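PDB 1G43: scaffolding protein from Clostridium cellulolyticum, which probably binds crystalline cellulose through its family IIIa cellulose-binding domain and so helps hold the cellulosome, as part of its scaffold, on the substrate. Local coordinates for residues T48-K53 with S124-S129; T89-Y94 with N130-T135; H93-A98 with I114-A119. One frame throughout, in Å; residues are numbered along the deposited sequence.

Contact 1: residues T48-K53 with S124-S129; sequences TQDADK and SNFDQS. With CA (calcium ion), chain B.
D50 meets the backbone of D127 through its carboxylate, and a calcium ion joins the two residues. Both oxygens of D50 bind the metal, OD1 at 2.6 Å and OD2 at 2.5 Å. OD2 does double duty: it also accepts the N-H of D127 (2.9 Å, N-H...O angle 153°), which arrives on the anti side, 32° out of the carboxylate plane. D127 offers the ion its backbone O, at 2.5 Å, and its own OD1 takes S129 OG on the syn lone pair at 2.7 Å. The calcium probably eases the repulsion between the two nearby acids. T48 chelates the ion with O and OG1; OG1 gets there because chi1 (44°) sets it between the backbone N and the carbonyl carbon. N130, D131 and a water bring the coordinating atoms to eight. F126 meets D50 OD2 and Q49 O at its ring edge, near the ring plane. At the far end the extended side chain of K53 brings NZ to S124 OG in a weak bond of 3.4 Å, although D122 is the stronger partner of both. The loop 48-53 runs from strand 41-47 to strand 55-66, with D50, A51 and K53 against R120 of strand 111-120, while F126 packs on I22 of strand 18-30, the partner of the short strand 126-127.

Contact 2: residues T89-Y94 with N130-T135; sequences TNADHY and NDWSYT. With CA (calcium ion), chain B; ZN (zinc ion), chain C.
W132 N donates to N90 O at 2.8 Å, the backbone bond by which the loop 130-135 meets the chain leading into strand 91-99. In this beta-sandwich domain W132 lies within a type I turn from D131 to Y134, and on the other segment D92 and H93 both face Y47 in a classic beta bulge. The side chains of N90 and N130 cross obliquely, their amide planes 62° apart. N90 lays its CB and CG against the carbonyl oxygen of N130; ND2 is also near, 3.5 Å from N130 O, but the angle is too poor for a hydrogen bond. N130 leads its own amide away from N90: chi1 of 57° puts CG between the backbone N and the carbonyl carbon, and OD1 binds the calcium ion at 2.5 Å. The next residue supplies a second ligand, D131 OD1, also 2.5 Å from the calcium. Its other oxygen, D131 OD2, accepts a hydrogen bond at 2.6 Å from a water that is itself a calcium ligand, so this carboxylate holds the ion both directly and through its shell. On the other flank, W132 brings its CB to 3.9 Å from A91 CB, and its ring passes obliquely by the carbonyl oxygens of T89 and N90 before packing on P160. S133 OG bonds to the backbone of Y46 and K145, tying the turn to strand 41-47. Beyond the corner at D92, the carboxylate oxygen OD1 of D92 receives H93 ND1 almost in the imidazole plane, at 2.6 Å and 163°, and the other ring nitrogen, H93 NE2, binds a zinc ion at 2.0 Å.

Contact 3: residues H93-A98 with I114-A119; sequences HYLEVA and IQTRFA. With ZN (zinc ion), chain C.
L95 and F118 make the closest apolar contact between these strands, sliding past each other in opposite directions. The leucine branch CD2 lies obliquely by the CD1 and CE1 atoms of the ring, 3.8 Å from F118 CE1. Further along, the aliphatic packing is looser: V97 sends one methyl, CG1, to within 4.3 Å of I114 CG2, and the other, CG2, to 4.4 Å from T116 CG2. No hydrogen bond crosses between the strands. Their axes come no closer than 10.1 Å, with 143° between their directions; the strands belong to the two facing sheets of a beta-sandwich, 91-99 lying between 77-88 and 41-47, and 111-120 pairing with 18-30 and 55-66. Aromatic contacts extend this packing: the F118 ring also meets F81 and Y47, each with planes about 55° apart, while F57 touches both L95 and T116. The polar groups bond outside this pair of segments: buried T116 OG1, 4.3 Å from L95 CD2, has its hydrogen bond with A24 O; R117, whose CB points away from strand 93-98, forms a salt bridge with D60 and a cation-pi contact with W58.

How the contacts relate
From the N terminus, the chain first reaches the loop 48-53; contact 1 is closed when 124-129 returns to it. Contact 2 opens inside that loop, at 89-94, and closes beyond it at 130-135, so the two cross. Contact 3 starts from the overlapping segment 93-98, sharing H93 and Y94 with contact 2, and closes earliest, at 114-119; it is nested inside contact 1. Contacts 1 and 2 touch directly through T48 and N130 and contribute ligands to one calcium ion, which joins the loop after strand 41-47 to the chain at 127-131. Contact 3 joins the two sheets in the interior, and F126 packs on F118 to link it with contact 1.

Contact 1: residues T48-K53 with S124-S129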
ATOM      1  N   THR A  48      14.403  -0.054   0.066  1.00 19.61           N
ATOM      2  CA  THR A  48      15.693  -0.495  -0.441  1.00 19.79           C
ATOM      3  C   THR A  48      15.746  -1.990  -0.192  1.00 19.57           C
ATOM      4  O   THR A  48      15.568  -2.473   0.921  1.00 21.90           O
ATOM      5  CB  THR A  48      16.922   0.218   0.209  1.00 20.46           C
ATOM      6  OG1 THR A  48      16.762   0.305   1.627  1.00 20.30           O
ATOM      7  CG2 THR A  48      17.111   1.625  -0.411  1.00 22.34           C
ATOM      8  N   GLN A  49      15.958  -2.716  -1.268  1.00 19.97           N
ATOM      9  CA  GLN A  49      16.000  -4.167  -1.282  1.00 21.25           C
ATOM     10  C   GLN A  49      17.032  -4.797  -0.314  1.00 21.07           C
ATOM     11  O   GLN A  49      16.778  -5.826   0.290  1.00 19.66           O
ATOM     12  CB  GLN A  49      16.288  -4.583  -2.732  1.00 23.01           C
ATOM     13  CG  GLN A  49      15.865  -5.969  -3.082  1.00 24.94           C
ATOM     14  CD  GLN A  49      16.014  -6.267  -4.565  1.00 25.28           C
ATOM     15  OE1 GLN A  49      17.096  -6.137  -5.145  1.00 23.66           O
ATOM     16  NE2 GLN A  49      14.920  -6.680  -5.182  1.00 26.43           N
ATOM     17  N   ASP A  50      18.178  -4.148  -0.172  1.00 21.23           N
ATOM     18  CA  ASP A  50      19.285  -4.626   0.663  1.00 23.20           C
ATOM     19  C   ASP A  50      19.905  -5.929   0.098  1.00 23.99           C
ATOM     20  O   ASP A  50      21.108  -6.096   0.134  1.00 26.95           O
ATOM     21  CB  ASP A  50      18.859  -4.829   2.118  1.00 21.60           C
ATOM     22  CG  ASP A  50      18.156  -3.636   2.679  1.00 20.60           C
ATOM     23  OD1 ASP A  50      18.491  -2.500   2.294  1.00 21.87           O
ATOM     24  OD2 ASP A  50      17.263  -3.829   3.517  1.00 21.48           O
ATOM     25  N   ALA A  51      19.091  -6.844  -0.413  1.00 23.89           N
ATOM     26  CA  ALA A  51      19.590  -8.079  -1.035  1.00 23.58           C
ATOM     27  C   ALA A  51      18.593  -8.458  -2.147  1.00 23.75           C
ATOM     28  O   ALA A  51      17.412  -8.158  -2.066  1.00 22.92           O
ATOM     29  CB  ALA A  51      19.704  -9.229  -0.008  1.00 21.69           C
ATOM     30  N   ASP A  52      19.087  -9.117  -3.177  1.00 21.87           N
ATOM     31  CA  ASP A  52      18.247  -9.514  -4.276  1.00 23.39           C
ATOM     32  C   ASP A  52      17.708 -10.939  -4.048  1.00 22.56           C
ATOM     33  O   ASP A  52      18.255 -11.912  -4.546  1.00 22.58           O
ATOM     34  CB  ASP A  52      19.064  -9.422  -5.575  1.00 23.67           C
ATOM     35  CG  ASP A  52      18.183  -9.308  -6.800  1.00 25.00           C
ATOM     36  OD1 ASP A  52      16.942  -9.417  -6.632  1.00 22.12           O
ATOM     37  OD2 ASP A  52      18.739  -9.115  -7.905  1.00 24.45           O
ATOM     38  N   LYS A  53      16.635 -11.048  -3.277  1.00 22.03           N
ATOM     39  CA  LYS A  53      16.052 -12.349  -2.978  1.00 22.09           C
ATOM     40  C   LYS A  53      14.566 -12.410  -3.320  1.00 21.91           C
ATOM     41  O   LYS A  53      13.874 -11.401  -3.321  1.00 22.74           O
ATOM     42  CB  LYS A  53      16.223 -12.670  -1.491  1.00 21.63           C
ATOM     43  CG  LYS A  53      17.655 -12.647  -1.012  1.00 22.81           C
ATOM     44  CD  LYS A  53      17.775 -13.103   0.433  1.00 24.26           C
ATOM     45  CE  LYS A  53      19.243 -13.332   0.782  1.00 25.99           C
ATOM     46  NZ  LYS A  53      19.426 -13.953   2.101  1.00 27.21           N
ATOM     47  N   SER A 124      15.223 -13.919   6.019  1.00 21.61           N
ATOM     48  CA  SER A 124      16.326 -13.097   6.512  1.00 20.97           C
ATOM     49  C   SER A 124      15.800 -11.667   6.719  1.00 21.63           C
ATOM     50  O   SER A 124      14.766 -11.275   6.156  1.00 21.96           O
ATOM     51  CB  SER A 124      17.523 -13.103   5.525  1.00 21.25           C
ATOM     52  OG  SER A 124      17.162 -12.655   4.227  1.00 21.36           O
ATOM     53  N   ASN A 125      16.522 -10.914   7.531  1.00 20.46           N
ATOM     54  CA  ASN A 125      16.179  -9.564   7.918  1.00 22.85           C
ATOM     55  C   ASN A 125      16.418  -8.495   6.871  1.00 23.39           C
ATOM     56  O   ASN A 125      17.401  -8.542   6.159  1.00 24.55           O
ATOM     57  CB  ASN A 125      16.979  -9.178   9.174  1.00 24.34           C
ATOM     58  CG  ASN A 125      16.325  -9.641  10.478  1.00 26.85           C
ATOM     59  OD1 ASN A 125      15.558 -10.611  10.516  1.00 27.56           O
ATOM     60  ND2 ASN A 125      16.640  -8.939  11.560  1.00 28.51           N
ATOM     61  N   PHE A 126      15.499  -7.540   6.806  1.00 22.14           N
ATOM     62  CA  PHE A 126      15.600  -6.389   5.927  1.00 22.05           C
ATOM     63  C   PHE A 126      16.154  -5.340   6.876  1.00 22.59           C
ATOM     64  O   PHE A 126      16.241  -5.563   8.085  1.00 22.29           O
ATOM     65  CB  PHE A 126      14.227  -5.842   5.484  1.00 22.58           C
ATOM     66  CG  PHE A 126      13.497  -6.680   4.473  1.00 23.55           C
ATOM     67  CD1 PHE A 126      12.471  -7.514   4.866  1.00 22.75           C
ATOM     68  CD2 PHE A 126      13.782  -6.566   3.116  1.00 23.62           C
ATOM     69  CE1 PHE A 126      11.733  -8.221   3.920  1.00 25.16           C
ATOM     70  CE2 PHE A 126      13.042  -7.273   2.163  1.00 23.43           C
ATOM     71  CZ  PHE A 126      12.022  -8.094   2.567  1.00 23.24           C
ATOM     72  N   ASP A 127      16.522  -4.196   6.312  1.00 22.67           N
ATOM     73  CA  ASP A 127      16.992  -3.053   7.084  1.00 22.68           C
ATOM     74  C   ASP A 127      15.978  -2.010   6.634  1.00 21.88           C
ATOM     75  O   ASP A 127      16.089  -1.444   5.553  1.00 21.88           O
ATOM     76  CB  ASP A 127      18.415  -2.647   6.669  1.00 24.77           C
ATOM     77  CG  ASP A 127      18.869  -1.306   7.292  1.00 26.76           C
ATOM     78  OD1 ASP A 127      18.147  -0.716   8.130  1.00 28.76           O
ATOM     79  OD2 ASP A 127      19.972  -0.842   6.926  1.00 29.19           O
ATOM     80  N   GLN A 128      14.964  -1.788   7.443  1.00 20.36           N
ATOM     81  CA  GLN A 128      13.957  -0.829   7.069  1.00 21.92           C
ATOM     82  C   GLN A 128      14.410   0.606   7.224  1.00 22.61           C
ATOM     83  O   GLN A 128      13.815   1.503   6.636  1.00 22.00           O
ATOM     84  CB  GLN A 128      12.714  -1.031   7.905  1.00 21.89           C
ATOM     85  CG  GLN A 128      12.151  -2.408   7.811  1.00 21.32           C
ATOM     86  CD  GLN A 128      10.693  -2.403   8.146  1.00 22.33           C
ATOM     87  OE1 GLN A 128       9.868  -2.148   7.272  1.00 21.18           O
ATOM     88  NE2 GLN A 128      10.357  -2.640   9.428  1.00 19.56           N
ATOM     89  N   SER A 129      15.472   0.815   8.002  1.00 23.10           N
ATOM     90  CA  SER A 129      15.921   2.169   8.253  1.00 23.98           C
ATOM     91  C   SER A 129      16.367   2.931   7.022  1.00 24.34           C
ATOM     92  O   SER A 129      16.431   4.152   7.071  1.00 25.31           O
ATOM     93  CB  SER A 129      17.007   2.223   9.359  1.00 26.23           C
ATOM     94  OG  SER A 129      18.318   1.903   8.914  1.00 27.36           O
TER
HETATM   95 CA    CA B 200      16.236  -1.568   3.069  1.00 20.04          CA
HETATM   96  O   HOH W   1      13.965  -3.047   3.626  1.00 13.77           O

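Contact 2: residues T89-Y94 with N130-T135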
ATOM      1  N   THR A  89      18.049   7.748  -3.524  1.00 30.60           N
ATOM      2  CA  THR A  89      18.498   7.439  -2.162  1.00 29.93           C
ATOM      3  C   THR A  89      17.333   6.839  -1.366  1.00 28.93           C
ATOM      4  O   THR A  89      16.257   7.455  -1.256  1.00 29.24           O
ATOM      5  CB  THR A  89      18.954   8.717  -1.382  1.00 30.67           C
ATOM      6  OG1 THR A  89      19.793   9.535  -2.211  1.00 32.42           O
ATOM      7  CG2 THR A  89      19.712   8.317  -0.130  1.00 30.78           C
ATOM      8  N   ASN A  90      17.560   5.656  -0.801  1.00 26.38           N
ATOM      9  CA  ASN A  90      16.574   4.960   0.002  1.00 25.70           C
ATOM     10  C   ASN A  90      15.390   4.384  -0.746  1.00 25.18           C
ATOM     11  O   ASN A  90      14.365   4.049  -0.146  1.00 22.07           O
ATOM     12  CB  ASN A  90      16.108   5.848   1.149  1.00 25.35           C
ATOM     13  CG  ASN A  90      17.188   6.021   2.166  1.00 27.55           C
ATOM     14  OD1 ASN A  90      17.008   6.645   3.210  1.00 29.21           O
ATOM     15  ND2 ASN A  90      18.341   5.456   1.867  1.00 27.51           N
ATOM     16  N   ALA A  91      15.549   4.234  -2.055  1.00 24.27           N
ATOM     17  CA  ALA A  91      14.478   3.677  -2.846  1.00 25.03           C
ATOM     18  C   ALA A  91      14.957   3.040  -4.155  1.00 25.14           C
ATOM     19  O   ALA A  91      15.161   3.754  -5.139  1.00 27.31           O
ATOM     20  CB  ALA A  91      13.444   4.751  -3.131  1.00 23.62           C
ATOM     21  N   ASP A  92      15.159   1.719  -4.173  1.00 21.95           N
ATOM     22  CA  ASP A  92      15.540   1.060  -5.413  1.00 21.67           C
ATOM     23  C   ASP A  92      14.442   0.126  -5.939  1.00 21.37           C
ATOM     24  O   ASP A  92      14.556  -0.393  -7.045  1.00 22.02           O
ATOM     25  CB  ASP A  92      16.877   0.306  -5.303  1.00 20.63           C
ATOM     26  CG  ASP A  92      16.949  -0.635  -4.113  1.00 20.48           C
ATOM     27  OD1 ASP A  92      16.041  -1.449  -3.914  1.00 23.15           O
ATOM     28  OD2 ASP A  92      17.938  -0.574  -3.381  1.00 22.80           O
ATOM     29  N   HIS A  93      13.387  -0.085  -5.151  1.00 20.42           N
ATOM     30  CA  HIS A  93      12.257  -0.913  -5.578  1.00 20.11           C
ATOM     31  C   HIS A  93      10.985  -0.429  -4.901  1.00 20.06           C
ATOM     32  O   HIS A  93      11.028   0.395  -3.990  1.00 22.36           O
ATOM     33  CB  HIS A  93      12.457  -2.399  -5.227  1.00 18.28           C
ATOM     34  CG  HIS A  93      13.532  -3.064  -6.014  1.00 18.93           C
ATOM     35  ND1 HIS A  93      14.866  -2.979  -5.677  1.00 19.51           N
ATOM     36  CD2 HIS A  93      13.476  -3.792  -7.153  1.00 19.94           C
ATOM     37  CE1 HIS A  93      15.584  -3.625  -6.573  1.00 18.99           C
ATOM     38  NE2 HIS A  93      14.764  -4.130  -7.479  1.00 19.20           N
ATOM     39  N   TYR A  94       9.845  -0.947  -5.326  1.00 19.07           N
ATOM     40  CA  TYR A  94       8.628  -0.535  -4.692  1.00 18.83           C
ATOM     41  C   TYR A  94       7.565  -1.598  -4.758  1.00 19.02           C
ATOM     42  O   TYR A  94       7.469  -2.334  -5.727  1.00 19.71           O
ATOM     43  CB  TYR A  94       8.122   0.781  -5.296  1.00 19.46           C
ATOM     44  CG  TYR A  94       7.563   0.730  -6.719  1.00 23.92           C
ATOM     45  CD1 TYR A  94       6.201   0.496  -6.955  1.00 24.63           C
ATOM     46  CD2 TYR A  94       8.381   0.999  -7.825  1.00 23.74           C
ATOM     47  CE1 TYR A  94       5.666   0.542  -8.242  1.00 25.48           C
ATOM     48  CE2 TYR A  94       7.853   1.046  -9.117  1.00 26.10           C
ATOM     49  CZ  TYR A  94       6.504   0.818  -9.313  1.00 26.29           C
ATOM     50  OH  TYR A  94       5.998   0.850 -10.579  1.00 28.04           O
ATOM     51  N   ASN A 130      16.676   2.244   5.929  1.00 23.06           N
ATOM     52  CA  ASN A 130      17.058   2.962   4.700  1.00 22.42           C
ATOM     53  C   ASN A 130      15.969   2.791   3.626  1.00 21.41           C
ATOM     54  O   ASN A 130      16.248   2.736   2.431  1.00 20.08           O
ATOM     55  CB  ASN A 130      18.414   2.482   4.167  1.00 21.83           C
ATOM     56  CG  ASN A 130      18.441   1.001   3.899  1.00 22.53           C
ATOM     57  OD1 ASN A 130      17.462   0.329   4.109  1.00 21.75           O
ATOM     58  ND2 ASN A 130      19.572   0.492   3.425  1.00 21.89           N
ATOM     59  N   ASP A 131      14.733   2.676   4.098  1.00 20.46           N
ATOM     60  CA  ASP A 131      13.562   2.567   3.245  1.00 20.82           C
ATOM     61  C   ASP A 131      12.820   3.900   3.237  1.00 21.28           C
ATOM     62  O   ASP A 131      12.405   4.438   4.269  1.00 20.53           O
ATOM     63  CB  ASP A 131      12.619   1.458   3.716  1.00 18.84           C
ATOM     64  CG  ASP A 131      13.228   0.088   3.567  1.00 19.14           C
ATOM     65  OD1 ASP A 131      14.282  -0.026   2.922  1.00 18.06           O
ATOM     66  OD2 ASP A 131      12.656  -0.877   4.094  1.00 19.85           O
ATOM     67  N   TRP A 132      12.659   4.415   2.032  1.00 22.98           N
ATOM     68  CA  TRP A 132      11.995   5.661   1.778  1.00 22.63           C
ATOM     69  C   TRP A 132      10.607   5.765   2.407  1.00 22.42           C
ATOM     70  O   TRP A 132      10.292   6.775   3.008  1.00 21.48           O
ATOM     71  CB  TRP A 132      11.890   5.857   0.272  1.00 25.56           C
ATOM     72  CG  TRP A 132      11.632   7.251  -0.102  1.00 28.14           C
ATOM     73  CD1 TRP A 132      12.554   8.253  -0.218  1.00 29.55           C
ATOM     74  CD2 TRP A 132      10.358   7.837  -0.378  1.00 28.93           C
ATOM     75  NE1 TRP A 132      11.930   9.427  -0.553  1.00 30.08           N
ATOM     76  CE2 TRP A 132      10.579   9.200  -0.656  1.00 29.67           C
ATOM     77  CE3 TRP A 132       9.049   7.341  -0.419  1.00 29.66           C
ATOM     78  CZ2 TRP A 132       9.543  10.069  -0.967  1.00 28.86           C
ATOM     79  CZ3 TRP A 132       8.023   8.201  -0.729  1.00 29.98           C
ATOM     80  CH2 TRP A 132       8.275   9.555  -1.000  1.00 31.09           C
ATOM     81  N   SER A 133       9.767   4.745   2.272  1.00 21.57           N
ATOM     82  CA  SER A 133       8.428   4.856   2.851  1.00 22.21           C
ATOM     83  C   SER A 133       8.349   4.398   4.298  1.00 22.18           C
ATOM     84  O   SER A 133       7.268   4.312   4.851  1.00 23.02           O
ATOM     85  CB  SER A 133       7.414   4.042   2.045  1.00 21.36           C
ATOM     86  OG  SER A 133       7.370   4.480   0.705  1.00 23.94           O
ATOM     87  N   TYR A 134       9.483   4.113   4.920  1.00 22.21           N
ATOM     88  CA  TYR A 134       9.435   3.618   6.278  1.00 23.01           C
ATOM     89  C   TYR A 134       9.391   4.605   7.420  1.00 24.48           C
ATOM     90  O   TYR A 134      10.123   5.589   7.475  1.00 24.17           O
ATOM     91  CB  TYR A 134      10.595   2.633   6.548  1.00 25.77           C
ATOM     92  CG  TYR A 134      10.628   2.110   7.998  1.00 26.12           C
ATOM     93  CD1 TYR A 134       9.690   1.182   8.453  1.00 26.64           C
ATOM     94  CD2 TYR A 134      11.545   2.618   8.928  1.00 27.89           C
ATOM     95  CE1 TYR A 134       9.659   0.776   9.814  1.00 26.48           C
ATOM     96  CE2 TYR A 134      11.519   2.218  10.291  1.00 27.46           C
ATOM     97  CZ  TYR A 134      10.574   1.303  10.719  1.00 25.91           C
ATOM     98  OH  TYR A 134      10.530   0.937  12.031  1.00 24.03           O
ATOM     99  N   THR A 135       8.488   4.317   8.335  1.00 26.61           N
ATOM    100  CA  THR A 135       8.350   5.054   9.566  1.00 27.09           C
ATOM    101  C   THR A 135       7.592   4.153  10.519  1.00 27.44           C
ATOM    102  O   THR A 135       6.615   3.510  10.149  1.00 26.12           O
ATOM    103  CB  THR A 135       7.610   6.391   9.404  1.00 28.38           C
ATOM    104  OG1 THR A 135       7.714   7.101  10.639  1.00 30.13           O
ATOM    105  CG2 THR A 135       6.148   6.184   9.081  1.00 28.19           C
TER
HETATM  106 CA    CA B 200      16.236  -1.568   3.069  1.00 20.04          CA
HETATM  107 ZN    ZN C 201      15.137  -5.436  -8.921  1.00 24.50          ZN
HETATM  108  O   HOH W   1      13.965  -3.047   3.626  1.00 13.77           O
HETATM  109  O   HOH W   2      16.423  -6.140  -9.109  1.00 31.06           O

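Contact 3: residues H93-A98 with I114-A119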
ATOM      1  N   HIS A  93      13.387  -0.085  -5.151  1.00 20.42           N
ATOM      2  CA  HIS A  93      12.257  -0.913  -5.578  1.00 20.11           C
ATOM      3  C   HIS A  93      10.985  -0.429  -4.901  1.00 20.06           C
ATOM      4  O   HIS A  93      11.028   0.395  -3.990  1.00 22.36           O
ATOM      5  CB  HIS A  93      12.457  -2.399  -5.227  1.00 18.28           C
ATOM      6  CG  HIS A  93      13.532  -3.064  -6.014  1.00 18.93           C
ATOM      7  ND1 HIS A  93      14.866  -2.979  -5.677  1.00 19.51           N
ATOM      8  CD2 HIS A  93      13.476  -3.792  -7.153  1.00 19.94           C
ATOM      9  CE1 HIS A  93      15.584  -3.625  -6.573  1.00 18.99           C
ATOM     10  NE2 HIS A  93      14.764  -4.130  -7.479  1.00 19.20           N
ATOM     11  N   TYR A  94       9.845  -0.947  -5.326  1.00 19.07           N
ATOM     12  CA  TYR A  94       8.628  -0.535  -4.692  1.00 18.83           C
ATOM     13  C   TYR A  94       7.565  -1.598  -4.758  1.00 19.02           C
ATOM     14  O   TYR A  94       7.469  -2.334  -5.727  1.00 19.71           O
ATOM     15  CB  TYR A  94       8.122   0.781  -5.296  1.00 19.46           C
ATOM     16  CG  TYR A  94       7.563   0.730  -6.719  1.00 23.92           C
ATOM     17  CD1 TYR A  94       6.201   0.496  -6.955  1.00 24.63           C
ATOM     18  CD2 TYR A  94       8.381   0.999  -7.825  1.00 23.74           C
ATOM     19  CE1 TYR A  94       5.666   0.542  -8.242  1.00 25.48           C
ATOM     20  CE2 TYR A  94       7.853   1.046  -9.117  1.00 26.10           C
ATOM     21  CZ  TYR A  94       6.504   0.818  -9.313  1.00 26.29           C
ATOM     22  OH  TYR A  94       5.998   0.850 -10.579  1.00 28.04           O
ATOM     23  N   LEU A  95       6.786  -1.701  -3.696  1.00 17.65           N
ATOM     24  CA  LEU A  95       5.687  -2.638  -3.665  1.00 18.82           C
ATOM     25  C   LEU A  95       4.529  -1.933  -4.345  1.00 18.80           C
ATOM     26  O   LEU A  95       4.343  -0.750  -4.146  1.00 20.17           O
ATOM     27  CB  LEU A  95       5.282  -2.957  -2.219  1.00 17.18           C
ATOM     28  CG  LEU A  95       3.862  -3.498  -1.981  1.00 16.85           C
ATOM     29  CD1 LEU A  95       3.577  -4.774  -2.782  1.00 13.44           C
ATOM     30  CD2 LEU A  95       3.694  -3.732  -0.501  1.00 15.67           C
ATOM     31  N   GLU A  96       3.778  -2.642  -5.170  1.00 19.39           N
ATOM     32  CA  GLU A  96       2.603  -2.044  -5.768  1.00 20.19           C
ATOM     33  C   GLU A  96       1.433  -2.921  -5.408  1.00 19.81           C
ATOM     34  O   GLU A  96       1.398  -4.083  -5.778  1.00 18.76           O
ATOM     35  CB  GLU A  96       2.687  -1.933  -7.282  1.00 20.54           C
ATOM     36  CG  GLU A  96       1.444  -1.256  -7.846  1.00 24.31           C
ATOM     37  CD  GLU A  96       1.537  -0.995  -9.329  1.00 26.74           C
ATOM     38  OE1 GLU A  96       1.486  -1.968 -10.107  1.00 29.21           O
ATOM     39  OE2 GLU A  96       1.678   0.181  -9.710  1.00 28.14           O
ATOM     40  N   VAL A  97       0.490  -2.366  -4.658  1.00 20.71           N
ATOM     41  CA  VAL A  97      -0.695  -3.107  -4.263  1.00 21.10           C
ATOM     42  C   VAL A  97      -1.834  -2.788  -5.227  1.00 23.65           C
ATOM     43  O   VAL A  97      -2.092  -1.620  -5.536  1.00 25.66           O
ATOM     44  CB  VAL A  97      -1.106  -2.755  -2.821  1.00 21.04           C
ATOM     45  CG1 VAL A  97      -2.314  -3.553  -2.414  1.00 21.63           C
ATOM     46  CG2 VAL A  97       0.026  -3.057  -1.871  1.00 19.31           C
ATOM     47  N   ALA A  98      -2.507  -3.811  -5.727  1.00 24.56           N
ATOM     48  CA  ALA A  98      -3.609  -3.592  -6.656  1.00 25.54           C
ATOM     49  C   ALA A  98      -4.741  -4.522  -6.297  1.00 26.88           C
ATOM     50  O   ALA A  98      -4.572  -5.385  -5.458  1.00 27.25           O
ATOM     51  CB  ALA A  98      -3.164  -3.859  -8.061  1.00 24.22           C
ATOM     52  N   ILE A 114      -6.801  -2.118   3.860  1.00 23.38           N
ATOM     53  CA  ILE A 114      -5.983  -3.105   3.180  1.00 22.08           C
ATOM     54  C   ILE A 114      -4.719  -3.407   3.979  1.00 21.52           C
ATOM     55  O   ILE A 114      -3.819  -2.575   4.041  1.00 22.23           O
ATOM     56  CB  ILE A 114      -5.594  -2.567   1.801  1.00 20.83           C
ATOM     57  CG1 ILE A 114      -6.851  -2.126   1.056  1.00 20.77           C
ATOM     58  CG2 ILE A 114      -4.860  -3.625   1.013  1.00 20.47           C
ATOM     59  CD1 ILE A 114      -6.590  -1.649  -0.338  1.00 22.54           C
ATOM     60  N   GLN A 115      -4.645  -4.596   4.574  1.00 20.71           N
ATOM     61  CA  GLN A 115      -3.493  -4.965   5.391  1.00 21.45           C
ATOM     62  C   GLN A 115      -2.656  -5.970   4.677  1.00 20.86           C
ATOM     63  O   GLN A 115      -3.118  -7.048   4.340  1.00 20.81           O
ATOM     64  CB  GLN A 115      -3.926  -5.479   6.762  1.00 23.31           C
ATOM     65  CG  GLN A 115      -4.740  -4.424   7.521  1.00 26.20           C
ATOM     66  CD  GLN A 115      -5.009  -4.799   8.976  1.00 30.43           C
ATOM     67  OE1 GLN A 115      -5.708  -5.762   9.269  1.00 31.83           O
ATOM     68  NE2 GLN A 115      -4.451  -4.024   9.892  1.00 33.36           N
ATOM     69  N   THR A 116      -1.408  -5.580   4.451  1.00 19.63           N
ATOM     70  CA  THR A 116      -0.474  -6.390   3.701  1.00 18.91           C
ATOM     71  C   THR A 116       0.885  -6.518   4.368  1.00 19.48           C
ATOM     72  O   THR A 116       1.269  -5.730   5.251  1.00 17.03           O
ATOM     73  CB  THR A 116      -0.209  -5.775   2.304  1.00 19.06           C
ATOM     74  OG1 THR A 116       0.723  -4.692   2.447  1.00 20.67           O
ATOM     75  CG2 THR A 116      -1.500  -5.216   1.682  1.00 19.05           C
ATOM     76  N   ARG A 117       1.618  -7.527   3.910  1.00 19.53           N
ATOM     77  CA  ARG A 117       2.958  -7.750   4.389  1.00 19.62           C
ATOM     78  C   ARG A 117       3.719  -8.552   3.351  1.00 19.40           C
ATOM     79  O   ARG A 117       3.123  -9.182   2.477  1.00 18.35           O
ATOM     80  CB  ARG A 117       2.944  -8.473   5.755  1.00 22.51           C
ATOM     81  CG  ARG A 117       2.803 -10.009   5.716  1.00 21.30           C
ATOM     82  CD  ARG A 117       2.508 -10.583   7.108  1.00 21.75           C
ATOM     83  NE  ARG A 117       1.511 -11.633   7.000  1.00 23.50           N
ATOM     84  CZ  ARG A 117       1.775 -12.923   7.066  1.00 24.19           C
ATOM     85  NH1 ARG A 117       3.018 -13.346   7.261  1.00 26.51           N
ATOM     86  NH2 ARG A 117       0.803 -13.793   6.890  1.00 23.80           N
ATOM     87  N   PHE A 118       5.034  -8.482   3.422  1.00 16.48           N
ATOM     88  CA  PHE A 118       5.852  -9.267   2.538  1.00 18.25           C
ATOM     89  C   PHE A 118       7.188  -9.595   3.215  1.00 18.05           C
ATOM     90  O   PHE A 118       7.631  -8.897   4.118  1.00 17.49           O
ATOM     91  CB  PHE A 118       6.045  -8.597   1.166  1.00 16.98           C
ATOM     92  CG  PHE A 118       6.798  -7.315   1.193  1.00 16.47           C
ATOM     93  CD1 PHE A 118       6.144  -6.112   1.422  1.00 17.08           C
ATOM     94  CD2 PHE A 118       8.153  -7.291   0.913  1.00 17.90           C
ATOM     95  CE1 PHE A 118       6.828  -4.897   1.359  1.00 17.26           C
ATOM     96  CE2 PHE A 118       8.852  -6.088   0.847  1.00 19.20           C
ATOM     97  CZ  PHE A 118       8.183  -4.882   1.069  1.00 17.87           C
ATOM     98  N   ALA A 119       7.805 -10.686   2.783  1.00 18.15           N
ATOM     99  CA  ALA A 119       9.057 -11.135   3.382  1.00 19.23           C
ATOM    100  C   ALA A 119       9.868 -11.916   2.360  1.00 18.87           C
ATOM    101  O   ALA A 119       9.369 -12.263   1.283  1.00 18.80           O
ATOM    102  CB  ALA A 119       8.738 -12.008   4.591  1.00 19.07           C
TER
HETATM  103 ZN    ZN C 201      15.137  -5.436  -8.921  1.00 24.50          ZN
HETATM  104  O   HOH W   2      16.423  -6.140  -9.109  1.00 31.06           O